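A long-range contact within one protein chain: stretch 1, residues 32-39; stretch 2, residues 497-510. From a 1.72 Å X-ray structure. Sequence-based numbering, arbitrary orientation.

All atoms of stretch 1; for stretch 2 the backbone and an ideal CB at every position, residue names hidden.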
# COMPACT_ATOMS: atom_id res chain seq x y z
N LEU A 32 16.77 20.36 11.64
CA LEU A 32 15.72 20.79 12.55
C LEU A 32 14.67 21.64 11.88
O LEU A 32 15.00 22.52 11.05
CB LEU A 32 16.27 21.51 13.80
CG LEU A 32 16.91 20.59 14.84
CD1 LEU A 32 17.15 21.39 16.12
CD2 LEU A 32 16.07 19.34 15.14
N GLY A 33 13.42 21.32 12.21
CA GLY A 33 12.23 21.86 11.55
C GLY A 33 11.90 21.31 10.17
O GLY A 33 10.98 21.80 9.50
N LYS A 34 12.66 20.33 9.70
CA LYS A 34 12.41 19.79 8.38
C LYS A 34 11.75 18.41 8.38
O LYS A 34 11.29 18.01 7.34
CB LYS A 34 13.68 19.72 7.54
CG LYS A 34 14.44 21.04 7.44
CD LYS A 34 13.60 22.14 6.80
CE LYS A 34 14.30 23.49 6.87
NZ LYS A 34 15.74 23.26 6.53
N THR A 35 11.75 17.70 9.51
CA THR A 35 11.25 16.31 9.53
C THR A 35 10.01 16.26 10.39
O THR A 35 10.03 16.62 11.55
CB THR A 35 12.30 15.38 10.10
OG1 THR A 35 13.48 15.57 9.35
CG2 THR A 35 11.91 13.92 9.93
N HIS A 36 8.90 15.85 9.81
CA HIS A 36 7.63 15.81 10.52
C HIS A 36 6.97 14.39 10.36
O HIS A 36 7.08 13.76 9.29
CB HIS A 36 6.73 16.91 9.93
CG HIS A 36 7.45 18.17 9.55
ND1 HIS A 36 7.70 19.19 10.45
CD2 HIS A 36 7.97 18.58 8.36
CE1 HIS A 36 8.37 20.15 9.83
NE2 HIS A 36 8.53 19.82 8.56
N LEU A 37 6.36 13.89 11.44
CA LEU A 37 5.60 12.65 11.40
C LEU A 37 4.10 12.95 11.28
O LEU A 37 3.60 13.92 11.86
CB LEU A 37 5.85 11.84 12.62
CG LEU A 37 7.26 11.51 13.07
CD1 LEU A 37 7.11 10.42 14.13
CD2 LEU A 37 8.14 11.00 11.98
N TYR A 38 3.43 12.13 10.47
CA TYR A 38 2.03 12.26 10.16
C TYR A 38 1.30 10.89 10.37
O TYR A 38 1.88 9.83 10.24
CB TYR A 38 1.86 12.70 8.69
CG TYR A 38 2.46 14.03 8.42
CD1 TYR A 38 3.83 14.16 8.25
CD2 TYR A 38 1.71 15.14 8.37
CE1 TYR A 38 4.41 15.38 8.03
CE2 TYR A 38 2.26 16.39 8.15
CZ TYR A 38 3.61 16.50 7.98
OH TYR A 38 4.18 17.73 7.77
N GLU A 39 0.03 10.98 10.72
CA GLU A 39 -0.83 9.83 10.88
C GLU A 39 -2.17 10.11 10.23
O GLU A 39 -2.60 11.28 10.07
CB GLU A 39 -1.00 9.43 12.38
CG GLU A 39 -1.72 10.48 13.19
CD GLU A 39 -1.55 10.34 14.70
OE1 GLU A 39 -1.23 9.24 15.18
OE2 GLU A 39 -1.67 11.39 15.41
N UNK A 497 6.50 9.90 7.13
CA UNK A 497 7.59 10.82 7.41
C UNK A 497 7.71 11.69 6.18
O UNK A 497 7.84 11.18 5.08
CB UNK A 497 8.90 10.10 7.73
N UNK A 498 7.55 13.00 6.36
CA UNK A 498 7.65 13.98 5.31
C UNK A 498 8.71 15.06 5.70
O UNK A 498 8.67 15.65 6.79
CB UNK A 498 6.28 14.61 5.05
N UNK A 499 9.63 15.29 4.77
CA UNK A 499 10.82 16.16 4.98
C UNK A 499 10.66 17.44 4.12
O UNK A 499 10.54 17.37 2.89
CB UNK A 499 12.11 15.42 4.61
N UNK A 500 10.63 18.58 4.80
CA UNK A 500 10.47 19.88 4.16
C UNK A 500 9.86 20.94 5.06
O UNK A 500 9.84 20.81 6.30
CB UNK A 500 9.60 19.73 2.91
N UNK A 501 9.26 21.94 4.44
CA UNK A 501 8.63 23.03 5.18
C UNK A 501 7.22 22.67 5.58
O UNK A 501 6.42 22.28 4.71
CB UNK A 501 8.63 24.32 4.35
N UNK A 502 6.89 22.88 6.86
CA UNK A 502 5.58 22.46 7.40
C UNK A 502 4.36 23.00 6.63
O UNK A 502 3.36 22.28 6.44
CB UNK A 502 5.48 22.91 8.86
N UNK A 503 4.43 24.23 6.17
CA UNK A 503 3.24 24.86 5.56
C UNK A 503 3.11 24.39 4.11
O UNK A 503 2.01 24.08 3.62
CB UNK A 503 3.33 26.39 5.62
N UNK A 504 4.24 24.30 3.45
CA UNK A 504 4.29 23.74 2.11
C UNK A 504 3.69 22.33 2.13
O UNK A 504 2.85 21.96 1.30
CB UNK A 504 5.73 23.72 1.58
N UNK A 505 4.08 21.56 3.14
CA UNK A 505 3.60 20.20 3.25
C UNK A 505 2.11 20.19 3.54
O UNK A 505 1.35 19.42 2.99
CB UNK A 505 4.37 19.44 4.34
N UNK A 506 1.68 21.06 4.43
CA UNK A 506 0.26 21.15 4.73
C UNK A 506 -0.61 21.42 3.48
O UNK A 506 -1.73 20.90 3.40
CB UNK A 506 0.03 22.25 5.77
N UNK A 507 -0.10 22.20 2.53
CA UNK A 507 -0.84 22.50 1.29
C UNK A 507 -0.92 21.24 0.44
O UNK A 507 -1.99 20.83 -0.06
CB UNK A 507 -0.17 23.63 0.51
N UNK A 508 0.24 20.63 0.28
CA UNK A 508 0.33 19.41 -0.42
C UNK A 508 -0.63 18.35 0.13
O UNK A 508 -1.13 17.52 -0.62
CB UNK A 508 1.78 18.91 -0.38
N UNK A 509 -0.89 18.38 1.43
CA UNK A 509 -1.79 17.39 2.02
C UNK A 509 -3.26 17.81 2.04
O UNK A 509 -4.12 16.98 2.27
CB UNK A 509 -1.34 17.09 3.45
N UNK A 510 -3.55 19.10 1.87
CA UNK A 510 -4.94 19.50 1.67
C UNK A 510 -5.35 18.90 0.32
O UNK A 510 -6.44 18.37 0.18
CB UNK A 510 -5.11 21.02 1.70

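Residues 35-39 form a strand against which 497-499 run antiparallel, and 502-509 then turn into a helix lying over the side chains of His36 and Tyr38.

At position 497 the CA-to-CB bond points to the sheet face that carries Thr35 and Leu37, and the ideal CB lies 4.4 Å from Leu37 CD2. An apolar, perhaps beta-branched, side chain would suit this strand site. It is Val497, whose CG2 packs 3.7 Å from Leu37 CD2 and whose CG1 lies 3.9 Å from Thr35 CG2.

Position 498 pairs with His36 through two backbone hydrogen bonds, His36 N to the 498 O (3.0 Å) and the 498 N to His36 O (3.1 Å). Its ideal CB, on the face of His36, is 3.6 Å from Tyr38 CE1, so a branched or longer aliphatic group could cover the ring. The residue is Ile498; its CD1 sits over one ring face, 3.9 Å from the centroid of Tyr38.

Position 499 returns to the face of Thr35, with the ideal CB 4.9 Å from Thr35 OG1. A small or polar side chain would fit, including serine, threonine or alanine. Ser499 is found, and a water bridges the two hydroxyls, 2.5 Å from Thr35 OG1 and 2.7 Å from Ser499 OG.

At 500 the backbone angles, 154/-156, would jam a CB against the preceding carbonyl, which calls for glycine. Gly500 donates from N to Lys34 O (2.7 Å), while its O accepts from His36 NE2 (2.8 Å) near the plane of the imidazole, tying that ring to the turn.

Position 501 points away from stretch 1 and immediately precedes the helix, where Asp, Asn, Ser or Thr could cap. Asp501 does so: OD2 accepts from the backbone N of 504 (3.0 Å) and, weakly, from the N of 503 (3.0 Å).

The CB at 502 points sideways, 4.1 Å from His36 CE1; many flexible side chains would be tolerated. Lys502 places its CB 3.9 Å from His36 CE1, and its NZ ends 4.0 Å from Gly33 O.

Positions 503, 504, 506, 507, 508 and 510 meet nothing of stretch 1, which leaves their identity open; they are Asp503, Arg504, Ser506, Glu507, Leu508 and Ser510.

At 505 the CA-to-CB bond points toward stretch 1, and the ideal CB lies 3.8 Å from Tyr38 OH, favouring an aliphatic group. Ile505 reaches both rings, with CG2 3.7 Å from Tyr38 CZ and CD1 3.6 Å from His36 CD2.

One turn later, 509 also points toward stretch 1, though its ideal CB has none of it within 5.5 Å; a longer apolar chain such as Leu, Met or Ile could reach the Tyr38 ring. Leu509 brings CD1 to 3.6 Å from Tyr38 CE2.

Stretch 2, residues 497-510: VISGDKDRISELLS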
# COMPACT_ATOMS: atom_id res chain seq x y z
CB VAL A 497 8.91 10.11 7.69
CG1 VAL A 497 10.01 11.17 7.93
CG2 VAL A 497 8.86 9.14 8.88
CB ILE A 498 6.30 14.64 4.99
CG1 ILE A 498 5.19 13.57 4.85
CG2 ILE A 498 6.43 15.41 3.68
CD1 ILE A 498 3.86 14.19 4.56
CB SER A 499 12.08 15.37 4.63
OG SER A 499 13.22 16.19 4.69
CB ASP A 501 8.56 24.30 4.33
CG ASP A 501 7.76 25.41 5.02
OD1 ASP A 501 8.28 25.97 6.01
OD2 ASP A 501 6.61 25.67 4.62
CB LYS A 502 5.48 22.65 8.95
CG LYS A 502 5.33 24.07 9.54
CD LYS A 502 6.49 25.06 9.29
CE LYS A 502 7.91 24.55 9.61
NZ LYS A 502 8.20 24.26 11.05
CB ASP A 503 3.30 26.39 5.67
CG ASP A 503 3.44 26.87 7.12
OD1 ASP A 503 2.77 26.30 7.98
OD2 ASP A 503 4.23 27.79 7.41
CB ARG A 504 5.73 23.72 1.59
CG ARG A 504 6.46 25.07 1.67
CD ARG A 504 5.91 26.14 0.74
NE ARG A 504 6.28 25.81 -0.64
CZ ARG A 504 5.45 25.35 -1.57
NH1 ARG A 504 4.14 25.21 -1.34
NH2 ARG A 504 5.93 25.06 -2.78
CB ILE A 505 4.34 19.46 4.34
CG1 ILE A 505 5.76 19.19 3.88
CG2 ILE A 505 3.60 18.16 4.64
CD1 ILE A 505 6.75 18.91 5.01
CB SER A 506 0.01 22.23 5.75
OG SER A 506 -1.33 22.59 5.64
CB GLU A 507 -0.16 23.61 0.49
CG GLU A 507 -0.17 24.97 1.16
CD GLU A 507 1.04 25.81 0.78
OE1 GLU A 507 1.70 26.36 1.69
OE2 GLU A 507 1.35 25.91 -0.43
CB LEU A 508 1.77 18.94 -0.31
CG LEU A 508 2.15 17.72 -1.11
CD1 LEU A 508 2.07 17.99 -2.61
CD2 LEU A 508 3.56 17.36 -0.70
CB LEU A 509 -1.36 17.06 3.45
CG LEU A 509 -0.01 16.36 3.66
CD1 LEU A 509 0.23 16.12 5.14
CD2 LEU A 509 0.03 15.05 2.94
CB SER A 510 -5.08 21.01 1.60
OG SER A 510 -4.90 21.43 0.26
O HOH W 1 14.40 16.22 7.17
O HOH W 2 2.49 19.80 7.69
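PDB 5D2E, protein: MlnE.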